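Long-range contact in UPF0678 fatty acid-binding protein-like protein ERS007657_00996 (Mycobacterium tuberculosis, PDB 6R3W), which binds one heme b in a beta-barrel and probably isomerises peroxynitrite to nitrate, helping to detoxify reactive nitrogen and oxygen species: residues 35-40 with 49-54. Sequence-based numbering, arbitrary orientation.
Sequences YLEEVV and LTYTQQ. With HEM (protoporphyrin IX containing Fe), chain B.
Val39 meets the rim of the Tyr51 ring: CG1 lies at the edge, near the ring plane, 3.6 Å from CE1, while CG2 touches that same carbon from slightly farther off. Tyr51 CG stands anti to its backbone N (chi1 166°), and the two side chains cross obliquely, with the hydroxyl carried on toward Glu37. A water there donates to both Glu37 OE2 and Tyr51 OH, at 2.8 Å from each; this hydroxyl is also hydrogen-bonded to Glu67, and Glu37 OE1 to the hydroxyl of Tyr141. The extended side chains of Glu37 and Gln53 cross at about a right angle, their carboxylate and amide planes 85° apart. These groups line the inner face of a hairpin, strands 33-42 and 48-57, in the ten-stranded antiparallel barrel of nitrobindin, a calycin relative. Toward the heme, Tyr35 lays one ring face over vinyl carbon CBB, which sits 3.5 Å from the ring plane and offset to the rim; Gln53 borders the same pocket. Two hydrogen-bonded pairs, Glu38 with Gln54 and Val40 with Thr52, flank Val39-Gln53, and Glu38 N reaches Gln54 O at 2.9 Å. On the exposed face, Val40 CB packs 3.9 Å from Thr52 OG1.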
loop_
_atom_site.group_PDB
_atom_site.type_symbol
_atom_site.label_atom_id
_atom_site.label_comp_id
_atom_site.label_asym_id
_atom_site.label_seq_id
_atom_site.Cartn_x
_atom_site.Cartn_y
_atom_site.Cartn_z
ATOM N N TYR A 35 11.302 2.152 9.835
ATOM C CA TYR A 35 10.993 0.726 9.632
ATOM C C TYR A 35 11.704 0.210 8.393
ATOM O O TYR A 35 11.953 0.983 7.443
ATOM C CB TYR A 35 9.475 0.505 9.545
ATOM C CG TYR A 35 8.776 1.259 8.444
ATOM C CD1 TYR A 35 8.535 0.675 7.217
ATOM C CD2 TYR A 35 8.246 2.519 8.673
ATOM C CE1 TYR A 35 7.825 1.341 6.228
ATOM C CE2 TYR A 35 7.554 3.212 7.686
ATOM C CZ TYR A 35 7.322 2.612 6.464
ATOM O OH TYR A 35 6.588 3.279 5.508
ATOM N N LEU A 36 11.919 -1.107 8.387
ATOM C CA LEU A 36 12.277 -1.892 7.197
ATOM C C LEU A 36 11.013 -2.551 6.661
ATOM O O LEU A 36 10.114 -2.857 7.467
ATOM C CB LEU A 36 13.329 -2.940 7.565
ATOM C CG LEU A 36 14.604 -2.390 8.180
ATOM C CD1 LEU A 36 15.578 -3.518 8.495
ATOM C CD2 LEU A 36 15.245 -1.365 7.273
ATOM N N GLU A 37 10.940 -2.735 5.352
ATOM C CA GLU A 37 9.719 -3.206 4.689
ATOM C C GLU A 37 10.085 -4.233 3.633
ATOM O O GLU A 37 11.005 -3.969 2.838
ATOM C CB GLU A 37 8.968 -2.035 4.081
ATOM C CG GLU A 37 7.729 -2.431 3.306
ATOM C CD GLU A 37 6.819 -1.272 2.972
ATOM O OE1 GLU A 37 7.177 -0.124 3.302
ATOM O OE2 GLU A 37 5.761 -1.519 2.358
ATOM N N GLU A 38 9.303 -5.312 3.578
ATOM C CA GLU A 38 9.348 -6.330 2.520
ATOM C C GLU A 38 7.944 -6.453 1.934
ATOM O O GLU A 38 6.985 -6.654 2.712
ATOM C CB GLU A 38 9.810 -7.678 3.080
ATOM C CG GLU A 38 11.184 -7.652 3.713
ATOM C CD GLU A 38 12.286 -8.187 2.817
ATOM O OE1 GLU A 38 11.959 -8.705 1.728
ATOM O OE2 GLU A 38 13.473 -8.035 3.186
ATOM N N VAL A 39 7.848 -6.406 0.608
ATOM C CA VAL A 39 6.575 -6.520 -0.132
ATOM C C VAL A 39 6.709 -7.600 -1.201
ATOM O O VAL A 39 7.779 -7.715 -1.821
ATOM C CB VAL A 39 6.211 -5.168 -0.740
ATOM C CG1 VAL A 39 5.284 -5.313 -1.924
ATOM C CG2 VAL A 39 5.655 -4.232 0.321
ATOM N N VAL A 40 5.651 -8.355 -1.400
ATOM C CA VAL A 40 5.568 -9.279 -2.556
ATOM C C VAL A 40 4.281 -9.001 -3.309
ATOM O O VAL A 40 3.208 -9.009 -2.690
ATOM C CB VAL A 40 5.654 -10.754 -2.132
ATOM C CG1 VAL A 40 5.549 -11.659 -3.341
ATOM C CG2 VAL A 40 6.914 -11.057 -1.350
ATOM N N LEU A 49 -3.651 -8.608 -8.593
ATOM C CA LEU A 49 -2.400 -9.011 -7.939
ATOM C C LEU A 49 -2.705 -9.401 -6.498
ATOM O O LEU A 49 -3.523 -8.735 -5.838
ATOM C CB LEU A 49 -1.382 -7.864 -7.968
ATOM C CG LEU A 49 -0.997 -7.347 -9.337
ATOM C CD1 LEU A 49 -0.030 -6.189 -9.207
ATOM C CD2 LEU A 49 -0.407 -8.445 -10.195
ATOM N N THR A 50 -2.018 -10.412 -5.994
ATOM C CA THR A 50 -1.895 -10.647 -4.556
ATOM C C THR A 50 -0.808 -9.728 -4.025
ATOM O O THR A 50 0.179 -9.460 -4.742
ATOM C CB THR A 50 -1.616 -12.116 -4.243
ATOM O OG1 THR A 50 -0.328 -12.459 -4.778
ATOM C CG2 THR A 50 -2.665 -13.029 -4.827
ATOM N N TYR A 51 -0.952 -9.301 -2.782
ATOM C CA TYR A 51 -0.051 -8.317 -2.163
ATOM C C TYR A 51 0.106 -8.632 -0.692
ATOM O O TYR A 51 -0.898 -8.774 0.014
ATOM C CB TYR A 51 -0.588 -6.909 -2.363
ATOM C CG TYR A 51 0.043 -5.841 -1.500
ATOM C CD1 TYR A 51 1.337 -5.386 -1.709
ATOM C CD2 TYR A 51 -0.629 -5.365 -0.392
ATOM C CE1 TYR A 51 1.900 -4.433 -0.880
ATOM C CE2 TYR A 51 -0.091 -4.391 0.427
ATOM C CZ TYR A 51 1.177 -3.917 0.179
ATOM O OH TYR A 51 1.741 -2.979 1.008
ATOM N N THR A 52 1.348 -8.667 -0.233
ATOM C CA THR A 52 1.640 -8.761 1.200
ATOM C C THR A 52 2.783 -7.827 1.560
ATOM O O THR A 52 3.720 -7.712 0.767
ATOM C CB THR A 52 1.936 -10.194 1.606
ATOM O OG1 THR A 52 3.044 -10.614 0.804
ATOM C CG2 THR A 52 0.730 -11.097 1.434
ATOM N N GLN A 53 2.719 -7.305 2.764
ATOM C CA GLN A 53 3.712 -6.403 3.351
ATOM C C GLN A 53 4.050 -6.928 4.733
ATOM O O GLN A 53 3.113 -7.206 5.504
ATOM C CB GLN A 53 3.163 -4.973 3.442
ATOM C CG GLN A 53 4.118 -3.991 4.122
ATOM C CD GLN A 53 3.396 -2.843 4.773
ATOM O OE1 GLN A 53 3.485 -1.698 4.329
ATOM N NE2 GLN A 53 2.710 -3.125 5.872
ATOM N N GLN A 54 5.326 -6.933 5.081
ATOM C CA GLN A 54 5.776 -7.068 6.483
ATOM C C GLN A 54 6.762 -5.954 6.778
ATOM O O GLN A 54 7.673 -5.732 5.987
ATOM C CB GLN A 54 6.382 -8.434 6.778
ATOM C CG GLN A 54 6.726 -8.630 8.263
ATOM C CD GLN A 54 5.523 -8.605 9.189
ATOM O OE1 GLN A 54 4.666 -9.500 9.153
ATOM N NE2 GLN A 54 5.545 -7.678 10.146
HETATM C CHA HEM B . 0.571 4.383 15.135
HETATM C CHB HEM B . 3.897 2.130 12.503
HETATM C CHC HEM B . 0.694 1.543 8.879
HETATM C CHD HEM B . -2.773 3.381 11.751
HETATM C C1A HEM B . 1.746 3.812 14.718
HETATM C C2A HEM B . 2.922 3.694 15.536
HETATM C C3A HEM B . 3.847 3.053 14.790
HETATM C C4A HEM B . 3.264 2.789 13.522
HETATM C CMA HEM B . 5.226 2.646 15.225
HETATM C CAA HEM B . 3.075 4.186 16.955
HETATM C CBA HEM B . 3.134 3.018 17.933
HETATM C CGA HEM B . 1.861 2.242 17.892
HETATM O O1A HEM B . 1.893 1.027 17.604
HETATM O O2A HEM B . 0.783 2.795 18.189
HETATM C C1B HEM B . 3.319 1.824 11.257
HETATM C C2B HEM B . 4.009 1.134 10.213
HETATM C C3B HEM B . 3.123 0.998 9.158
HETATM C C4B HEM B . 1.853 1.570 9.628
HETATM C CMB HEM B . 5.439 0.649 10.261
HETATM C CAB HEM B . 3.324 0.431 7.806
HETATM C CBB HEM B . 4.490 0.487 7.195
HETATM C C1C HEM B . -0.548 1.955 9.369
HETATM C C2C HEM B . -1.772 1.862 8.669
HETATM C C3C HEM B . -2.754 2.315 9.510
HETATM C C4C HEM B . -2.105 2.791 10.704
HETATM C CMC HEM B . -1.908 1.350 7.272
HETATM C CAC HEM B . -4.222 2.306 9.323
HETATM C CBC HEM B . -4.866 1.250 8.812
HETATM C C1D HEM B . -2.124 3.860 12.882
HETATM C C2D HEM B . -2.833 4.510 13.994
HETATM C C3D HEM B . -1.917 4.776 14.927
HETATM C C4D HEM B . -0.618 4.314 14.393
HETATM C CMD HEM B . -4.315 4.746 14.093
HETATM C CAD HEM B . -2.233 5.045 16.371
HETATM C CBD HEM B . -2.223 6.478 16.648
HETATM C CGD HEM B . -2.612 6.724 18.108
HETATM O O1D HEM B . -2.678 5.866 19.052
HETATM O O2D HEM B . -2.887 7.817 18.346
HETATM N NA HEM B . 1.987 3.220 13.488
HETATM N NB HEM B . 2.049 2.054 10.869
HETATM N NC HEM B . -0.757 2.554 10.582
HETATM N ND HEM B . -0.786 3.749 13.167
HETATM FE FE HEM B . 0.618 2.987 12.032
HETATM O O HOH W 1 3.690 -0.981 0.487
HETATM O O HOH W 2 5.709 -9.454 2.303
HETATM O O HOH W 3 1.735 -11.549 -2.985
HETATM O O HOH W 4 0.168 1.053 12.852
#